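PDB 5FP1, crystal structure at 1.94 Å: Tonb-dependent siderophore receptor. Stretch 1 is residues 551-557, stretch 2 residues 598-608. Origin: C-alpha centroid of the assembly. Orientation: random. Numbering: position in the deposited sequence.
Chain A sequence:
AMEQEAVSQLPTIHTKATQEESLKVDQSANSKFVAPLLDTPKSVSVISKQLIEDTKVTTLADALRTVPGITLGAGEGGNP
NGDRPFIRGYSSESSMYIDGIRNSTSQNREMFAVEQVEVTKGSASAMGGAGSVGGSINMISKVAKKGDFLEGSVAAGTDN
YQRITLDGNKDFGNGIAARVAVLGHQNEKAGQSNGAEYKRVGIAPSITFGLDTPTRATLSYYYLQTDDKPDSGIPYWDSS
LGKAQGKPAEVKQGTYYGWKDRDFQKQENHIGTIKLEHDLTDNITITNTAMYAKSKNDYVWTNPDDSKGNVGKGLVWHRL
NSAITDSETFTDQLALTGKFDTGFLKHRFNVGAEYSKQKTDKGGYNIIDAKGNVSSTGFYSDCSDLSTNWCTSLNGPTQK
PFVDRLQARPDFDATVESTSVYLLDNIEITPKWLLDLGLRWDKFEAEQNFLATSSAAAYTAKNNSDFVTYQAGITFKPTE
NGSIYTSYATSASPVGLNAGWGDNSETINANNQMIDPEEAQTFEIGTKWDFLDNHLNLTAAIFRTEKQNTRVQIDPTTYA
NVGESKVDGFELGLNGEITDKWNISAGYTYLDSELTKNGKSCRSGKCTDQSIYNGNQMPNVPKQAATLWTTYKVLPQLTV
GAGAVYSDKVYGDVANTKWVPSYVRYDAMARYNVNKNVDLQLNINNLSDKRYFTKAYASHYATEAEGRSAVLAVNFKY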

# COMPACT_ATOMS: atom_id res chain seq x y z
N ARG A 551 -1.11 18.78 -10.78
CA ARG A 551 -0.35 19.92 -10.31
C ARG A 551 1.06 19.82 -10.86
O ARG A 551 1.67 18.77 -10.77
CB ARG A 551 -0.31 19.96 -8.78
CG ARG A 551 0.23 21.28 -8.22
CD ARG A 551 -0.12 21.42 -6.74
NE ARG A 551 0.44 20.37 -5.94
CZ ARG A 551 -0.23 19.38 -5.36
NH1 ARG A 551 -1.55 19.23 -5.46
NH2 ARG A 551 0.46 18.51 -4.65
N VAL A 552 1.60 20.89 -11.42
CA VAL A 552 2.96 20.85 -11.92
C VAL A 552 3.67 22.15 -11.53
O VAL A 552 3.02 23.12 -11.19
CB VAL A 552 3.03 20.64 -13.45
CG1 VAL A 552 2.40 19.30 -13.85
CG2 VAL A 552 2.35 21.78 -14.17
N GLN A 553 5.00 22.10 -11.52
CA GLN A 553 5.81 23.26 -11.22
C GLN A 553 6.12 23.97 -12.54
O GLN A 553 6.46 23.32 -13.54
CB GLN A 553 7.08 22.80 -10.49
CG GLN A 553 7.80 23.89 -9.72
CD GLN A 553 8.84 23.35 -8.77
OE1 GLN A 553 9.09 22.15 -8.70
NE2 GLN A 553 9.48 24.25 -8.03
N ILE A 554 5.96 25.29 -12.51
CA ILE A 554 6.24 26.21 -13.63
C ILE A 554 7.63 26.86 -13.52
O ILE A 554 8.30 27.04 -14.53
CB ILE A 554 5.23 27.37 -13.64
CG1 ILE A 554 3.81 26.83 -13.79
CG2 ILE A 554 5.55 28.34 -14.76
CD1 ILE A 554 3.69 25.76 -14.86
N ASP A 555 8.06 27.22 -12.32
CA ASP A 555 9.40 27.72 -12.09
C ASP A 555 9.71 27.43 -10.64
O ASP A 555 8.92 26.78 -9.98
CB ASP A 555 9.52 29.20 -12.43
CG ASP A 555 8.71 30.09 -11.49
OD1 ASP A 555 8.56 29.75 -10.29
OD2 ASP A 555 8.25 31.14 -11.95
N PRO A 556 10.86 27.88 -10.14
CA PRO A 556 11.23 27.32 -8.84
C PRO A 556 10.26 27.63 -7.70
O PRO A 556 10.31 26.94 -6.67
CB PRO A 556 12.60 27.95 -8.57
CG PRO A 556 13.15 28.20 -9.94
CD PRO A 556 11.97 28.60 -10.79
N THR A 557 9.43 28.65 -7.86
CA THR A 557 8.52 29.06 -6.79
C THR A 557 7.13 29.35 -7.34
O THR A 557 6.38 30.14 -6.76
CB THR A 557 9.01 30.31 -5.99
OG1 THR A 557 9.32 31.38 -6.88
CG2 THR A 557 10.20 30.04 -5.12
N ASN A 598 3.50 17.55 -19.31
CA ASN A 598 4.38 17.69 -18.15
C ASN A 598 4.69 19.15 -17.85
O ASN A 598 4.61 20.00 -18.74
CB ASN A 598 5.70 16.97 -18.45
CG ASN A 598 5.50 15.48 -18.62
OD1 ASN A 598 5.06 14.80 -17.69
ND2 ASN A 598 5.80 14.96 -19.80
N GLY A 599 5.08 19.43 -16.62
CA GLY A 599 5.59 20.75 -16.25
C GLY A 599 7.11 20.80 -16.29
O GLY A 599 7.73 20.37 -17.27
N LYS A 600 7.71 21.36 -15.25
CA LYS A 600 9.17 21.43 -15.16
C LYS A 600 9.65 20.71 -13.93
O LYS A 600 8.91 20.55 -12.98
CB LYS A 600 9.62 22.89 -15.11
CG LYS A 600 9.25 23.68 -16.35
CD LYS A 600 10.23 24.82 -16.56
CE LYS A 600 9.84 25.68 -17.75
NZ LYS A 600 8.41 26.07 -17.62
N SER A 601 10.91 20.27 -13.98
CA SER A 601 11.59 19.69 -12.87
C SER A 601 12.56 20.74 -12.34
O SER A 601 13.39 21.23 -13.09
CB SER A 601 12.40 18.49 -13.38
OG SER A 601 13.26 18.00 -12.38
N CYS A 602 12.47 21.09 -11.06
CA CYS A 602 13.32 22.16 -10.52
C CYS A 602 14.17 21.67 -9.37
O CYS A 602 13.70 20.92 -8.53
CB CYS A 602 12.47 23.36 -10.06
SG CYS A 602 11.34 23.99 -11.33
N ARG A 603 15.42 22.10 -9.32
CA ARG A 603 16.30 21.74 -8.21
C ARG A 603 17.29 22.86 -7.99
O ARG A 603 17.92 23.35 -8.94
CB ARG A 603 17.03 20.42 -8.50
CG ARG A 603 17.76 19.85 -7.29
CD ARG A 603 18.48 18.54 -7.60
NE ARG A 603 19.41 18.67 -8.72
CZ ARG A 603 20.58 19.29 -8.66
NH1 ARG A 603 20.99 19.86 -7.53
NH2 ARG A 603 21.36 19.34 -9.73
N SER A 604 17.40 23.31 -6.74
CA SER A 604 18.33 24.38 -6.37
C SER A 604 18.19 25.60 -7.27
O SER A 604 19.19 26.13 -7.77
CB SER A 604 19.76 23.85 -6.42
OG SER A 604 19.88 22.65 -5.67
N GLY A 605 16.96 26.03 -7.51
CA GLY A 605 16.72 27.25 -8.28
C GLY A 605 16.75 27.11 -9.80
O GLY A 605 16.52 28.08 -10.52
N LYS A 606 17.02 25.91 -10.31
CA LYS A 606 17.11 25.72 -11.75
C LYS A 606 16.06 24.71 -12.21
O LYS A 606 15.95 23.63 -11.64
CB LYS A 606 18.50 25.23 -12.13
CG LYS A 606 18.75 25.16 -13.63
CD LYS A 606 20.12 24.58 -13.94
CE LYS A 606 20.62 24.99 -15.32
NZ LYS A 606 19.78 24.45 -16.43
N CYS A 607 15.31 25.07 -13.25
CA CYS A 607 14.24 24.22 -13.77
C CYS A 607 14.57 23.66 -15.14
O CYS A 607 15.06 24.37 -16.01
CB CYS A 607 12.93 25.00 -13.84
SG CYS A 607 12.35 25.58 -12.22
N THR A 608 14.28 22.37 -15.33
CA THR A 608 14.42 21.74 -16.64
C THR A 608 13.03 21.50 -17.18
O THR A 608 12.18 20.92 -16.49
CB THR A 608 15.14 20.39 -16.52
OG1 THR A 608 14.35 19.52 -15.72
CG2 THR A 608 16.49 20.56 -15.85
O HOH W 1 6.27 19.84 -12.59
O HOH W 2 10.34 20.08 -9.84
O HOH W 3 10.91 21.07 -6.48

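Stretch 2 is a β-hairpin. Strands 600-603 and 606-608 are joined by a type I' turn from Arg603 to Lys606, and the paired backbone bonds Arg603 N to Lys606 O (2.8 Å) and Lys606 N to Arg603 O (3.0 Å) close it. Both central turn residues adopt positive phi, 50° at Ser604 and 83° at Gly605; the second value comes easily to glycine, which has no β-carbon to strain. Farther from the turn, Ser601 and Thr608 pair through their backbones, and Thr608 OG1, placed by a p rotamer, adds a bond of 3.3 Å to Ser601 O.

On the hairpin side that meets stretch 1, Cys602 and Cys607 both point toward it and both take the m rotamer, with chi1 of -54° and -62°. Their sulfur atoms join in a disulfide, SG to SG 2.1 Å, which ties the two strands together and presents a compact, polarizable surface. Pro556 rests against it: its ring carbon CD lies 3.4 Å from Cys607 SG, an apolar contact that suits a side chain with no polar group to satisfy. The same ring reaches the turn, where Pro556 CG approaches Gly605 O at 3.4 Å.

Stretch 1 arrives as a strand and turns a corner at Ile554. Direct backbone bonding to the hairpin is slight: Lys600 N donates to Gln553 O at 2.9 Å. Water 1 extends the link, accepting from Gln553 N and donating to Lys600 O, each at 2.8 Å, so the two backbones remain connected where they do not bond directly. Just before this point the chains come close at Gly599, whose CA is 3.8 Å from Val552 CB. A β-carbon on Gly599 would point toward stretch 1 and lie 2.5 Å from Val552 CB and 2.9 Å from Gln553 O, so the close approach depends on glycine.

Gln553 has the most surface covered by the other stretch, and its conformation explains its reach. With chi1 and chi2 both t, the chain is extended and carries the amide to the disulfide, Gln553 CD lying 3.6 Å from Cys602 SG. The amide then uses both of its ends. Gln553 NE2 donates to Asp555 O at 3.2 Å and more weakly to Pro556 O at 3.1 Å, bracing the chain beyond the corner. Gln553 OE1 accepts from water 2 at 2.7 Å, and that water in turn accepts from Cys602 N at 2.7 Å; water 3 also donates to Gln553 OE1, at 3.1 Å.

Lys600 points toward stretch 1. After an m chi1 its chain runs through two t torsions, and a p chi4 sets the final bond, leaving Lys600 NZ 3.2 Å from Ile554 O, to which it donates. A long, flexible amine can thus satisfy a carbonyl at the corner. Asp555 instead points away from the hairpin; its p rotamer lets OD1 accept from Thr557 N at 2.8 Å, steadying the loop that holds Pro556.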